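Local coordinates for periplasmic branched-chain amino acid-binding protein (Burkholderia mallei, PDB 3I09) that probably captures branched-chain amino acids or similar small carboxylates in the periplasm for an ABC transporter, and holds acetoacetic acid here, at residues K95-N100 with P115-H119; T124-A128 with A155-T160; W253-R257 with M333-E337; I323-G327 with C371-K375. All coordinates share one frame; numbering follows the deposited sequence. Where two conformers were deposited one is given.

Interaction 1: K95-N100 with P115-H119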
loop_
_atom_site.group_PDB
_atom_site.type_symbol
_atom_site.label_atom_id
_atom_site.label_comp_id
_atom_site.label_asym_id
_atom_site.label_seq_id
_atom_site.Cartn_x
_atom_site.Cartn_y
_atom_site.Cartn_z
ATOM N N LYS A 95 3.858 -14.946 17.637
ATOM C CA LYS A 95 2.403 -15.186 17.554
ATOM C C LYS A 95 1.607 -13.939 17.962
ATOM O O LYS A 95 0.820 -13.943 18.922
ATOM C CB LYS A 95 2.020 -16.426 18.367
ATOM C CG LYS A 95 2.753 -17.683 17.865
ATOM C CD LYS A 95 2.318 -18.969 18.599
ATOM C CE LYS A 95 2.580 -20.198 17.707
ATOM N NZ LYS A 95 1.886 -21.441 18.191
ATOM N N LYS A 96 1.910 -12.833 17.290
ATOM C CA LYS A 96 1.247 -11.570 17.565
ATOM C C LYS A 96 0.569 -11.071 16.315
ATOM O O LYS A 96 1.097 -11.209 15.224
ATOM C CB LYS A 96 2.227 -10.499 18.011
ATOM C CG LYS A 96 2.991 -10.826 19.274
ATOM C CD LYS A 96 2.089 -10.914 20.485
ATOM C CE LYS A 96 2.940 -11.229 21.717
ATOM N NZ LYS A 96 2.137 -11.692 22.871
ATOM N N VAL A 97 -0.606 -10.466 16.486
ATOM C CA VAL A 97 -1.361 -9.956 15.355
ATOM C C VAL A 97 -0.660 -8.783 14.649
ATOM O O VAL A 97 -0.271 -7.781 15.277
ATOM C CB VAL A 97 -2.805 -9.524 15.778
ATOM C CG1 VAL A 97 -3.603 -8.945 14.555
ATOM C CG2 VAL A 97 -3.542 -10.723 16.450
ATOM N N TYR A 98 -0.490 -8.933 13.343
ATOM C CA TYR A 98 0.251 -8.009 12.527
ATOM C C TYR A 98 -0.608 -7.625 11.307
ATOM O O TYR A 98 -0.923 -8.483 10.452
ATOM C CB TYR A 98 1.563 -8.656 12.086
ATOM C CG TYR A 98 2.400 -7.852 11.084
ATOM C CD1 TYR A 98 2.679 -6.497 11.271
ATOM C CD2 TYR A 98 2.950 -8.479 9.975
ATOM C CE1 TYR A 98 3.473 -5.797 10.368
ATOM C CE2 TYR A 98 3.732 -7.803 9.068
ATOM C CZ TYR A 98 3.991 -6.468 9.258
ATOM O OH TYR A 98 4.751 -5.821 8.329
ATOM N N ILE A 99 -0.952 -6.342 11.217
ATOM C CA ILE A 99 -1.690 -5.862 10.078
ATOM C C ILE A 99 -0.822 -4.876 9.328
ATOM O O ILE A 99 -0.393 -3.846 9.871
ATOM C CB ILE A 99 -3.004 -5.211 10.489
ATOM C CG1 ILE A 99 -3.827 -6.210 11.282
ATOM C CG2 ILE A 99 -3.760 -4.763 9.229
ATOM C CD1 ILE A 99 -5.159 -5.633 11.794
ATOM N N ASN A 100 -0.495 -5.220 8.092
ATOM C CA ASN A 100 0.295 -4.335 7.248
ATOM C C ASN A 100 -0.558 -3.556 6.250
ATOM O O ASN A 100 -1.364 -4.140 5.511
ATOM C CB ASN A 100 1.380 -5.070 6.502
ATOM C CG ASN A 100 2.341 -4.084 5.840
ATOM O OD1 ASN A 100 1.987 -3.463 4.849
ATOM N ND2 ASN A 100 3.521 -3.877 6.450
ATOM N N PRO A 115 0.057 -17.242 9.775
ATOM C CA PRO A 115 -1.251 -17.261 10.375
ATOM C C PRO A 115 -1.601 -16.028 11.194
ATOM O O PRO A 115 -2.732 -15.942 11.646
ATOM C CB PRO A 115 -1.192 -18.459 11.331
ATOM C CG PRO A 115 0.056 -19.153 11.034
ATOM C CD PRO A 115 0.985 -18.123 10.502
ATOM N N TYR A 116 -0.653 -15.098 11.339
ATOM C CA TYR A 116 -0.836 -13.900 12.142
ATOM C C TYR A 116 -0.780 -12.602 11.347
ATOM O O TYR A 116 -0.735 -11.525 11.961
ATOM C CB TYR A 116 0.229 -13.883 13.264
ATOM C CG TYR A 116 0.063 -15.079 14.172
ATOM C CD1 TYR A 116 -0.905 -15.082 15.172
ATOM C CD2 TYR A 116 0.777 -16.236 13.959
ATOM C CE1 TYR A 116 -1.117 -16.196 15.967
ATOM C CE2 TYR A 116 0.576 -17.354 14.771
ATOM C CZ TYR A 116 -0.374 -17.324 15.751
ATOM O OH TYR A 116 -0.576 -18.440 16.537
ATOM N N THR A 117 -0.797 -12.696 10.008
ATOM C CA THR A 117 -0.572 -11.549 9.133
ATOM C C THR A 117 -1.834 -11.184 8.380
ATOM O O THR A 117 -2.513 -12.061 7.856
ATOM C CB THR A 117 0.524 -11.884 8.145
ATOM O OG1 THR A 117 1.717 -12.231 8.881
ATOM C CG2 THR A 117 0.783 -10.692 7.159
ATOM N N VAL A 118 -2.144 -9.896 8.336
ATOM C CA VAL A 118 -3.187 -9.387 7.490
ATOM C C VAL A 118 -2.552 -8.349 6.566
ATOM O O VAL A 118 -1.853 -7.452 7.051
ATOM C CB VAL A 118 -4.300 -8.737 8.319
ATOM C CG1 VAL A 118 -5.379 -8.118 7.402
ATOM C CG2 VAL A 118 -4.900 -9.783 9.257
ATOM N N HIS A 119 -2.831 -8.455 5.257
ATOM C CA HIS A 119 -2.356 -7.471 4.286
ATOM C C HIS A 119 -3.586 -6.700 3.833
ATOM O O HIS A 119 -4.444 -7.212 3.121
ATOM C CB HIS A 119 -1.591 -8.144 3.134
ATOM C CG HIS A 119 -0.623 -7.218 2.427
ATOM N ND1 HIS A 119 0.060 -7.594 1.292
ATOM C CD2 HIS A 119 -0.170 -5.980 2.739
ATOM C CE1 HIS A 119 0.835 -6.600 0.894
ATOM N NE2 HIS A 119 0.722 -5.607 1.755
HETATM O O HOH W 1 -1.095 -21.246 18.482
#
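Tyr98 and Val118 join the edge of the N-terminal mixed sheet of this type I periplasmic binding protein, where strand 117-119 runs parallel to 97-100 as its outermost strand. Three backbone bonds make the ladder: Tyr98 N to Tyr116 O at 2.9 Å, Val118 N to Tyr98 O at 2.8 Å and Asn100 N to Val118 O at 2.8 Å. On one face Ile99 CG1 lies 3.9 Å from Val118 CB, the two side chains pointing the same way. The other face carries the pairs Tyr98-Thr117 and Asn100-His119. There Asn100 ND2 donates to Tyr98 OH at 3.0 Å, while Ala84 O is a further partner of that hydroxyl. Asn100 OD1 and His119 NE2 both bond to the backbone of Ala103, a residue of the ligand pocket.

Ahead of the ladder, Lys95 ends helix 81-94 as the C-prime residue of a Schellman motif. With CG anti to its carbonyl carbon (chi1 -62°), Tyr116 swings its ring against Lys95, whose CA sits 3.8 Å from the ring centroid, almost on the normal, in a CH-pi contact. The phenol reaches on to Asp303, and one water accepts from Lys95 NZ at 3.0 Å and donates weakly to Tyr116 OH.

Interaction 2: T124-A128 with A155-T160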
loop_
_atom_site.group_PDB
_atom_site.type_symbol
_atom_site.label_atom_id
_atom_site.label_comp_id
_atom_site.label_asym_id
_atom_site.label_seq_id
_atom_site.Cartn_x
_atom_site.Cartn_y
_atom_site.Cartn_z
ATOM N N THR A 124 1.209 -5.870 -4.583
ATOM C CA THR A 124 1.796 -5.772 -5.926
ATOM C C THR A 124 1.118 -6.624 -6.985
ATOM O O THR A 124 1.177 -6.289 -8.174
ATOM C CB THR A 124 3.286 -6.121 -5.875
ATOM O OG1 THR A 124 3.459 -7.387 -5.234
ATOM C CG2 THR A 124 4.031 -5.059 -5.097
HETATM N N MSE A 125 0.455 -7.713 -6.598
HETATM C CA MSE A 125 -0.351 -8.469 -7.570
HETATM C C MSE A 125 -1.550 -7.623 -8.060
HETATM O O MSE A 125 -1.819 -7.581 -9.241
HETATM C CB MSE A 125 -0.809 -9.791 -6.945
HETATM C CG MSE A 125 -1.699 -10.594 -7.786
HETATM SE SE MSE A 125 -0.663 -11.255 -9.341
HETATM C CE MSE A 125 0.249 -12.684 -8.428
ATOM N N ALA A 126 -2.269 -6.954 -7.157
ATOM C CA ALA A 126 -3.378 -6.099 -7.555
ATOM C C ALA A 126 -2.909 -4.946 -8.432
ATOM O O ALA A 126 -3.601 -4.617 -9.398
ATOM C CB ALA A 126 -4.143 -5.545 -6.334
ATOM N N LEU A 127 -1.759 -4.340 -8.109
ATOM C CA LEU A 127 -1.182 -3.274 -8.960
ATOM C C LEU A 127 -0.933 -3.747 -10.377
ATOM O O LEU A 127 -1.325 -3.090 -11.354
ATOM C CB LEU A 127 0.094 -2.671 -8.354
ATOM C CG LEU A 127 -0.045 -2.014 -6.973
ATOM C CD1 LEU A 127 1.299 -1.573 -6.416
ATOM C CD2 LEU A 127 -1.086 -0.838 -6.983
ATOM N N ALA A 128 -0.286 -4.909 -10.474
ATOM C CA ALA A 128 0.052 -5.515 -11.749
ATOM C C ALA A 128 -1.185 -5.869 -12.564
ATOM O O ALA A 128 -1.275 -5.562 -13.754
ATOM C CB ALA A 128 0.891 -6.764 -11.495
ATOM N N ALA A 155 9.362 -7.451 -6.288
ATOM C CA ALA A 155 8.053 -8.098 -6.309
ATOM C C ALA A 155 7.161 -7.473 -7.377
ATOM O O ALA A 155 6.502 -8.199 -8.128
ATOM C CB ALA A 155 7.374 -8.026 -4.962
ATOM N N LEU A 156 7.207 -6.151 -7.499
ATOM C CA LEU A 156 6.273 -5.461 -8.386
ATOM C C LEU A 156 6.695 -5.696 -9.811
ATOM O O LEU A 156 5.851 -5.923 -10.654
ATOM C CB LEU A 156 6.194 -3.964 -8.083
ATOM C CG LEU A 156 5.288 -3.078 -8.954
ATOM C CD1 LEU A 156 3.812 -3.583 -8.998
ATOM C CD2 LEU A 156 5.333 -1.672 -8.381
ATOM N N GLU A 157 7.998 -5.660 -10.072
ATOM C CA GLU A 157 8.508 -5.961 -11.406
ATOM C C GLU A 157 8.118 -7.389 -11.798
ATOM O O GLU A 157 7.697 -7.641 -12.926
ATOM C CB GLU A 157 10.038 -5.770 -11.481
ATOM C CG GLU A 157 10.643 -6.167 -12.848
ATOM C CD GLU A 157 12.174 -6.131 -12.896
ATOM O OE1 GLU A 157 12.802 -5.193 -12.356
ATOM O OE2 GLU A 157 12.759 -7.036 -13.519
ATOM N N LYS A 158 8.265 -8.333 -10.881
ATOM C CA LYS A 158 7.914 -9.717 -11.227
ATOM C C LYS A 158 6.414 -9.901 -11.518
ATOM O O LYS A 158 6.058 -10.503 -12.533
ATOM C CB LYS A 158 8.380 -10.709 -10.150
ATOM C CG LYS A 158 7.880 -12.142 -10.290
ATOM C CD LYS A 158 8.461 -12.846 -11.470
ATOM C CE LYS A 158 8.480 -14.384 -11.262
ATOM N NZ LYS A 158 7.115 -14.948 -10.985
ATOM N N ASN A 159 5.550 -9.359 -10.650
ATOM C CA ASN A 159 4.096 -9.470 -10.855
ATOM C C ASN A 159 3.736 -8.809 -12.186
ATOM O O ASN A 159 2.971 -9.331 -12.972
ATOM C CB ASN A 159 3.314 -8.750 -9.747
ATOM C CG ASN A 159 3.308 -9.473 -8.398
ATOM O OD1 ASN A 159 3.510 -8.834 -7.380
ATOM N ND2 ASN A 159 3.055 -10.780 -8.380
ATOM N N THR A 160 4.287 -7.634 -12.437
ATOM C CA THR A 160 3.903 -6.865 -13.633
ATOM C C THR A 160 4.438 -7.533 -14.909
ATOM O O THR A 160 3.709 -7.644 -15.911
ATOM C CB THR A 160 4.323 -5.400 -13.529
ATOM O OG1 THR A 160 3.826 -4.828 -12.298
ATOM C CG2 THR A 160 3.804 -4.571 -14.741
#
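Thr124 turns its OG1 between its own backbone N and carbonyl carbon (chi1 53°), while Asn159 keeps CG anti to its carbonyl carbon (chi1 -74°); together these rotations bring hydroxyl and amide together between two helices of the second alpha/beta lobe. Helices 124-137 and 151-166 lie before and after strand 142-148, and their short segments cross at -44° with axes 8.4 Å apart. Thr124 OG1 donates to Asn159 OD1 at 2.6 Å, nearly in line with the amide C=O. This is the one hydrogen bond between the segments, and it lies in a buried setting. Asp106 fixes both partners: its backbone N bonds to Thr124 OG1, and its OD2 takes Asn159 ND2, so the amide cannot flip without giving up bonds on both sides. The selenomethionine Met125, bent at chi2 and chi3, curls its CE to within 3.4 Å of Asn159 ND2.

Around this polar centre the packing is apolar. Thr124 CG2 rests on Leu156 CB at 3.8 Å, and Leu156 CD1 reaches across to Leu127 CB. The contact adjoins the ligand pocket: Thr124 lies about 6 Å from acetoacetic acid by its side chain, touches Phe152 of the pocket and bonds through its backbone to Gly104. Farther along, Ala128 CB presses on Asn159 CB at 3.6 Å, small enough to let the helices close in. It also faces Thr160 OG1, which donates back to Leu156 O at 2.8 Å; Thr160 N meets that same oxygen from the opposite face of the carbonyl plane.

Interaction 3: W253-R257 with M333-E337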
loop_
_atom_site.group_PDB
_atom_site.type_symbol
_atom_site.label_atom_id
_atom_site.label_comp_id
_atom_site.label_asym_id
_atom_site.label_seq_id
_atom_site.Cartn_x
_atom_site.Cartn_y
_atom_site.Cartn_z
ATOM N N TRP A 253 -8.624 3.324 -2.689
ATOM C CA TRP A 253 -9.538 4.297 -2.051
ATOM C C TRP A 253 -9.180 5.679 -2.527
ATOM O O TRP A 253 -8.011 5.955 -2.826
ATOM C CB TRP A 253 -9.375 4.223 -0.545
ATOM C CG TRP A 253 -10.329 5.023 0.263
ATOM C CD1 TRP A 253 -11.538 4.607 0.731
ATOM C CD2 TRP A 253 -10.142 6.354 0.751
ATOM N NE1 TRP A 253 -12.133 5.603 1.477
ATOM C CE2 TRP A 253 -11.280 6.684 1.516
ATOM C CE3 TRP A 253 -9.124 7.303 0.618
ATOM C CZ2 TRP A 253 -11.439 7.942 2.121
ATOM C CZ3 TRP A 253 -9.255 8.529 1.281
ATOM C CH2 TRP A 253 -10.407 8.845 1.988
ATOM N N TYR A 254 -10.201 6.533 -2.650
ATOM C CA TYR A 254 -9.968 7.926 -3.001
ATOM C C TYR A 254 -11.027 8.763 -2.306
ATOM O O TYR A 254 -12.222 8.349 -2.164
ATOM C CB TYR A 254 -9.912 8.184 -4.534
ATOM C CG TYR A 254 -11.157 7.806 -5.308
ATOM C CD1 TYR A 254 -11.513 6.474 -5.498
ATOM C CD2 TYR A 254 -11.981 8.787 -5.857
ATOM C CE1 TYR A 254 -12.654 6.131 -6.226
ATOM C CE2 TYR A 254 -13.113 8.451 -6.572
ATOM C CZ TYR A 254 -13.445 7.128 -6.749
ATOM O OH TYR A 254 -14.585 6.801 -7.440
ATOM N N TRP A 255 -10.567 9.916 -1.829
ATOM C CA TRP A 255 -11.371 10.750 -0.927
ATOM C C TRP A 255 -12.709 11.153 -1.539
ATOM O O TRP A 255 -13.695 11.288 -0.820
ATOM C CB TRP A 255 -10.552 11.981 -0.492
ATOM C CG TRP A 255 -10.311 12.966 -1.587
ATOM C CD1 TRP A 255 -9.256 13.022 -2.474
ATOM C CD2 TRP A 255 -11.164 14.042 -1.903
ATOM N NE1 TRP A 255 -9.418 14.091 -3.322
ATOM C CE2 TRP A 255 -10.597 14.723 -3.008
ATOM C CE3 TRP A 255 -12.383 14.494 -1.371
ATOM C CZ2 TRP A 255 -11.203 15.849 -3.584
ATOM C CZ3 TRP A 255 -13.003 15.597 -1.977
ATOM C CH2 TRP A 255 -12.398 16.271 -3.050
ATOM N N ASN A 256 -12.735 11.347 -2.849
ATOM C CA ASN A 256 -13.934 11.875 -3.508
ATOM C C ASN A 256 -14.819 10.787 -4.125
ATOM O O ASN A 256 -15.693 11.088 -4.916
ATOM C CB ASN A 256 -13.553 12.876 -4.601
ATOM C CG ASN A 256 -14.692 13.852 -4.927
ATOM O OD1 ASN A 256 -15.562 14.102 -4.086
ATOM N ND2 ASN A 256 -14.683 14.427 -6.157
ATOM N N ARG A 257 -14.589 9.527 -3.766
ATOM C CA ARG A 257 -15.371 8.402 -4.321
ATOM C C ARG A 257 -16.843 8.519 -4.039
ATOM O O ARG A 257 -17.654 8.354 -4.964
ATOM C CB ARG A 257 -14.883 7.048 -3.761
ATOM C CG ARG A 257 -15.632 5.817 -4.311
ATOM C CD ARG A 257 -15.101 4.459 -3.744
ATOM N NE ARG A 257 -15.347 4.396 -2.300
ATOM C CZ ARG A 257 -14.695 3.616 -1.419
ATOM N NH1 ARG A 257 -13.740 2.763 -1.800
ATOM N NH2 ARG A 257 -15.015 3.681 -0.139
HETATM N N MSE A 333 -10.802 -2.962 -6.003
HETATM C CA MSE A 333 -9.769 -2.015 -6.343
HETATM C C MSE A 333 -10.298 -1.128 -7.485
HETATM O O MSE A 333 -11.308 -1.478 -8.141
HETATM C CB MSE A 333 -8.494 -2.762 -6.752
HETATM C CG MSE A 333 -7.899 -3.631 -5.666
HETATM SE SE MSE A 333 -7.173 -2.623 -4.108
HETATM C CE MSE A 333 -5.646 -1.967 -4.908
ATOM N N TYR A 334 -9.647 0.016 -7.720
ATOM C CA TYR A 334 -10.098 0.999 -8.713
ATOM C C TYR A 334 -8.989 1.302 -9.705
ATOM O O TYR A 334 -7.872 1.668 -9.299
ATOM C CB TYR A 334 -10.556 2.299 -8.014
ATOM C CG TYR A 334 -11.629 1.975 -7.007
ATOM C CD1 TYR A 334 -12.920 1.711 -7.426
ATOM C CD2 TYR A 334 -11.320 1.795 -5.657
ATOM C CE1 TYR A 334 -13.897 1.337 -6.550
ATOM C CE2 TYR A 334 -12.287 1.412 -4.763
ATOM C CZ TYR A 334 -13.574 1.187 -5.211
ATOM O OH TYR A 334 -14.545 0.783 -4.337
ATOM N N LEU A 335 -9.307 1.188 -10.985
ATOM C CA LEU A 335 -8.434 1.642 -12.077
ATOM C C LEU A 335 -8.852 3.075 -12.353
ATOM O O LEU A 335 -10.014 3.332 -12.671
ATOM C CB LEU A 335 -8.665 0.798 -13.320
ATOM C CG LEU A 335 -7.699 1.028 -14.486
ATOM C CD1 LEU A 335 -6.264 0.613 -14.051
ATOM C CD2 LEU A 335 -8.146 0.270 -15.726
HETATM N N MSE A 336 -7.922 4.011 -12.201
HETATM C CA MSE A 336 -8.213 5.421 -12.401
HETATM C C MSE A 336 -7.309 6.067 -13.399
HETATM O O MSE A 336 -6.201 5.571 -13.688
HETATM C CB MSE A 336 -8.111 6.091 -11.054
HETATM C CG MSE A 336 -9.093 5.278 -10.233
HETATM SE SE MSE A 336 -9.719 6.104 -8.870
HETATM C CE MSE A 336 -8.057 6.212 -8.044
ATOM N N GLU A 337 -7.806 7.162 -13.970
ATOM C CA GLU A 337 -6.990 7.954 -14.853
ATOM C C GLU A 337 -6.840 9.346 -14.242
ATOM O O GLU A 337 -7.805 9.918 -13.744
ATOM C CB GLU A 337 -7.590 8.018 -16.270
ATOM C CG GLU A 337 -6.726 8.805 -17.215
ATOM C CD GLU A 337 -7.274 8.908 -18.660
ATOM O OE1 GLU A 337 -8.509 8.841 -18.836
ATOM O OE2 GLU A 337 -6.455 9.127 -19.588
#
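Arg257 NH1 approaches Tyr334 OH at 3.3 Å, a weak hydrogen bond with an N-H...O angle of 121° and the one such bond joining the two segments. The guanidinium does not stack on the phenol: the planes stand 57° apart, and Tyr334 CE2 lies in plane at the guanidinium edge. The extended first two torsions of Arg257 place its CD 3.8 Å from Tyr334 OH, and a bend at chi3 then turns the guanidinium so that NH1 comes to the hydroxyl. Another nitrogen, NH2, has a weak bond to Tyr318 O, so the charged group is shared among neighbours.

Next to this, Tyr254 points its edge at the face of Tyr334 in a T-shaped pair, with centroids 5.9 Å apart and planes at 74°. The selenium of selenomethionine Met336 lies over a face of Tyr254, SE to ring centroid 4.1 Å, as a Met-aromatic contact; Arg257 CB covers the opposite face. Tyr254 was modelled in two conformers, so these ring contacts hold for one of them. Its backbone opens a type I turn closed by Arg257 N to Tyr254 O at 3.1 Å. Tyr334 and Met336 project from the same side of strand 329-338, which pairs antiparallel with 248-251, the strand leading into the turn. Such paired strands are consistent with the crossover connections between the lobes of type I periplasmic binding proteins.

Interaction 4: I323-G327 with C371-K375. With EDO (1,2-ethanediol), chain N.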
loop_
_atom_site.group_PDB
_atom_site.type_symbol
_atom_site.label_atom_id
_atom_site.label_comp_id
_atom_site.label_asym_id
_atom_site.label_seq_id
_atom_site.Cartn_x
_atom_site.Cartn_y
_atom_site.Cartn_z
ATOM N N ILE A 323 -11.232 -10.921 5.370
ATOM C CA ILE A 323 -9.822 -11.322 5.435
ATOM C C ILE A 323 -9.795 -12.813 5.232
ATOM O O ILE A 323 -10.376 -13.586 6.012
ATOM C CB ILE A 323 -9.175 -10.905 6.765
ATOM C CG1 ILE A 323 -9.156 -9.384 6.923
ATOM C CG2 ILE A 323 -7.734 -11.522 6.889
ATOM C CD1 ILE A 323 -8.905 -8.905 8.451
ATOM N N ARG A 324 -9.097 -13.231 4.196
ATOM C CA ARG A 324 -9.119 -14.650 3.795
ATOM C C ARG A 324 -7.921 -15.422 4.332
ATOM O O ARG A 324 -7.057 -14.860 5.016
ATOM C CB ARG A 324 -9.246 -14.782 2.287
ATOM C CG ARG A 324 -8.051 -14.361 1.521
ATOM C CD ARG A 324 -8.259 -14.651 0.007
ATOM N NE ARG A 324 -7.019 -14.364 -0.674
ATOM C CZ ARG A 324 -6.863 -14.257 -1.984
ATOM N NH1 ARG A 324 -7.896 -14.399 -2.809
ATOM N NH2 ARG A 324 -5.659 -13.998 -2.456
ATOM N N THR A 325 -7.870 -16.710 4.014
ATOM C CA THR A 325 -6.885 -17.609 4.595
ATOM C C THR A 325 -5.437 -17.114 4.510
ATOM O O THR A 325 -4.704 -17.174 5.492
ATOM C CB THR A 325 -7.021 -19.037 3.962
ATOM O OG1 THR A 325 -8.348 -19.504 4.223
ATOM C CG2 THR A 325 -6.021 -20.007 4.578
ATOM N N ASP A 326 -5.040 -16.619 3.346
ATOM C CA ASP A 326 -3.639 -16.193 3.122
ATOM C C ASP A 326 -3.287 -14.879 3.794
ATOM O O ASP A 326 -2.133 -14.444 3.741
ATOM C CB ASP A 326 -3.272 -16.152 1.621
ATOM C CG ASP A 326 -4.022 -15.082 0.806
ATOM O OD1 ASP A 326 -4.869 -14.335 1.339
ATOM O OD2 ASP A 326 -3.769 -15.009 -0.427
ATOM N N GLY A 327 -4.296 -14.250 4.401
ATOM C CA GLY A 327 -4.124 -12.978 5.093
ATOM C C GLY A 327 -4.549 -11.744 4.312
ATOM O O GLY A 327 -4.569 -10.658 4.864
ATOM N N CYS A 371 1.349 -19.352 -1.172
ATOM C CA CYS A 371 1.102 -19.462 0.271
ATOM C C CYS A 371 0.908 -20.928 0.656
ATOM O O CYS A 371 -0.088 -21.549 0.304
ATOM C CB CYS A 371 -0.136 -18.667 0.678
ATOM S SG CYS A 371 -0.609 -18.882 2.403
ATOM N N ALA A 372 1.883 -21.470 1.390
ATOM C CA ALA A 372 1.851 -22.874 1.796
ATOM C C ALA A 372 0.669 -23.209 2.745
ATOM O O ALA A 372 0.315 -24.391 2.916
ATOM C CB ALA A 372 3.204 -23.258 2.433
ATOM N N LEU A 373 0.045 -22.194 3.329
ATOM C CA LEU A 373 -1.110 -22.370 4.223
ATOM C C LEU A 373 -2.463 -22.324 3.513
ATOM O O LEU A 373 -3.502 -22.525 4.154
ATOM C CB LEU A 373 -1.058 -21.313 5.326
ATOM C CG LEU A 373 0.210 -21.316 6.161
ATOM C CD1 LEU A 373 0.252 -20.112 7.146
ATOM C CD2 LEU A 373 0.314 -22.631 6.906
ATOM N N TRP A 374 -2.460 -22.075 2.206
ATOM C CA TRP A 374 -3.692 -22.008 1.417
ATOM C C TRP A 374 -3.748 -23.154 0.405
ATOM O O TRP A 374 -3.246 -23.053 -0.715
ATOM C CB TRP A 374 -3.791 -20.675 0.700
ATOM C CG TRP A 374 -5.102 -20.394 0.027
ATOM C CD1 TRP A 374 -6.306 -21.025 0.247
ATOM C CD2 TRP A 374 -5.359 -19.371 -0.945
ATOM N NE1 TRP A 374 -7.278 -20.470 -0.557
ATOM C CE2 TRP A 374 -6.732 -19.452 -1.292
ATOM C CE3 TRP A 374 -4.567 -18.408 -1.568
ATOM C CZ2 TRP A 374 -7.314 -18.603 -2.214
ATOM C CZ3 TRP A 374 -5.147 -17.568 -2.485
ATOM C CH2 TRP A 374 -6.512 -17.662 -2.804
ATOM N N LYS A 375 -4.365 -24.238 0.818
ATOM C CA LYS A 375 -4.523 -25.392 -0.075
ATOM C C LYS A 375 -5.995 -25.805 -0.251
ATOM O O LYS A 375 -6.905 -25.332 0.445
ATOM C CB LYS A 375 -3.644 -26.546 0.400
ATOM C CG LYS A 375 -2.161 -26.378 -0.053
ATOM C CD LYS A 375 -1.195 -27.001 0.921
ATOM C CE LYS A 375 0.260 -26.829 0.483
ATOM N NZ LYS A 375 1.176 -26.884 1.650
ATOM O OXT LYS A 375 -6.296 -26.598 -1.147
HETATM C C1 EDO N . -5.860 -24.941 4.270
HETATM O O1 EDO N . -5.091 -25.332 3.119
HETATM C C2 EDO N . -7.095 -24.125 3.873
HETATM O O2 EDO N . -6.965 -23.533 2.574
#
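Arg324 and Trp374 form the close-packed heart of this contact, where the C-terminal tail folds against the turn before strand 329-338. Trp374 CH2 stands 3.5 Å from Arg324 CZ, over the centre of one guanidinium face, but the two planes diverge by 44°, so the groups lean together and do not stack flat. Asp326 holds the guanidinium from the side with a two-pronged salt bridge. Arg324 NE meets Asp326 OD1 at 2.9 Å, from above the carboxylate plane, and Arg324 NH2 meets Asp326 OD2 at 3.0 Å on the syn side. Both side chains place CG between their backbone N and carbonyl carbon (chi1 70° for Arg324, 66° for Asp326), which sets the two charged ends against each other. Thr364 O takes a further hydrogen bond from Arg324 NH2, and Ser328 N donates to Asp326 OD1. Asp326 also rests OD2 against Trp374 CZ3 at 3.6 Å and CB against Cys371 SG at 3.9 Å.

The outer side is looser. Thr325, exposed, brings little more than its CG2 to Leu373 O, at 3.6 Å. Beyond it, a 1,2-ethanediol, probably from the crystallisation liquor, sits beside the chain terminus: its O2 donates to Lys375 O at 2.8 Å, and Lys375 N donates to its O1. No hydrogen bond links the two segments directly; the attachment is packing. Two type I turns, Arg324 to Gly327 and Cys371 to Trp374, thus face each other, and the disulfide from Cys371 to Cys113 makes this a covalently tethered C-terminal tail docked on the first lobe.

In the fold
From the N terminus, interaction 1 closes the short irregular loop 101-114 within the first lobe's sheet. The chain then leaves strand 117-119 for helix 124-137, and interaction 2 closes a helix-strand-helix passage in the second lobe. Both are complete before interactions 3 and 4 open. Those two cross in sequence without touching: interaction 3 ties the turn after strand 248-251 to strand 329-338, and interaction 4 ties the C-terminal tail to the turn before that strand. Interactions 1 and 4 touch on the same side of the chain's centre, through His119 N to Gly327 O at 2.8 Å. Interaction 2 meets interaction 3 where Ala126 CB packs against Met333 CE at 4.1 Å.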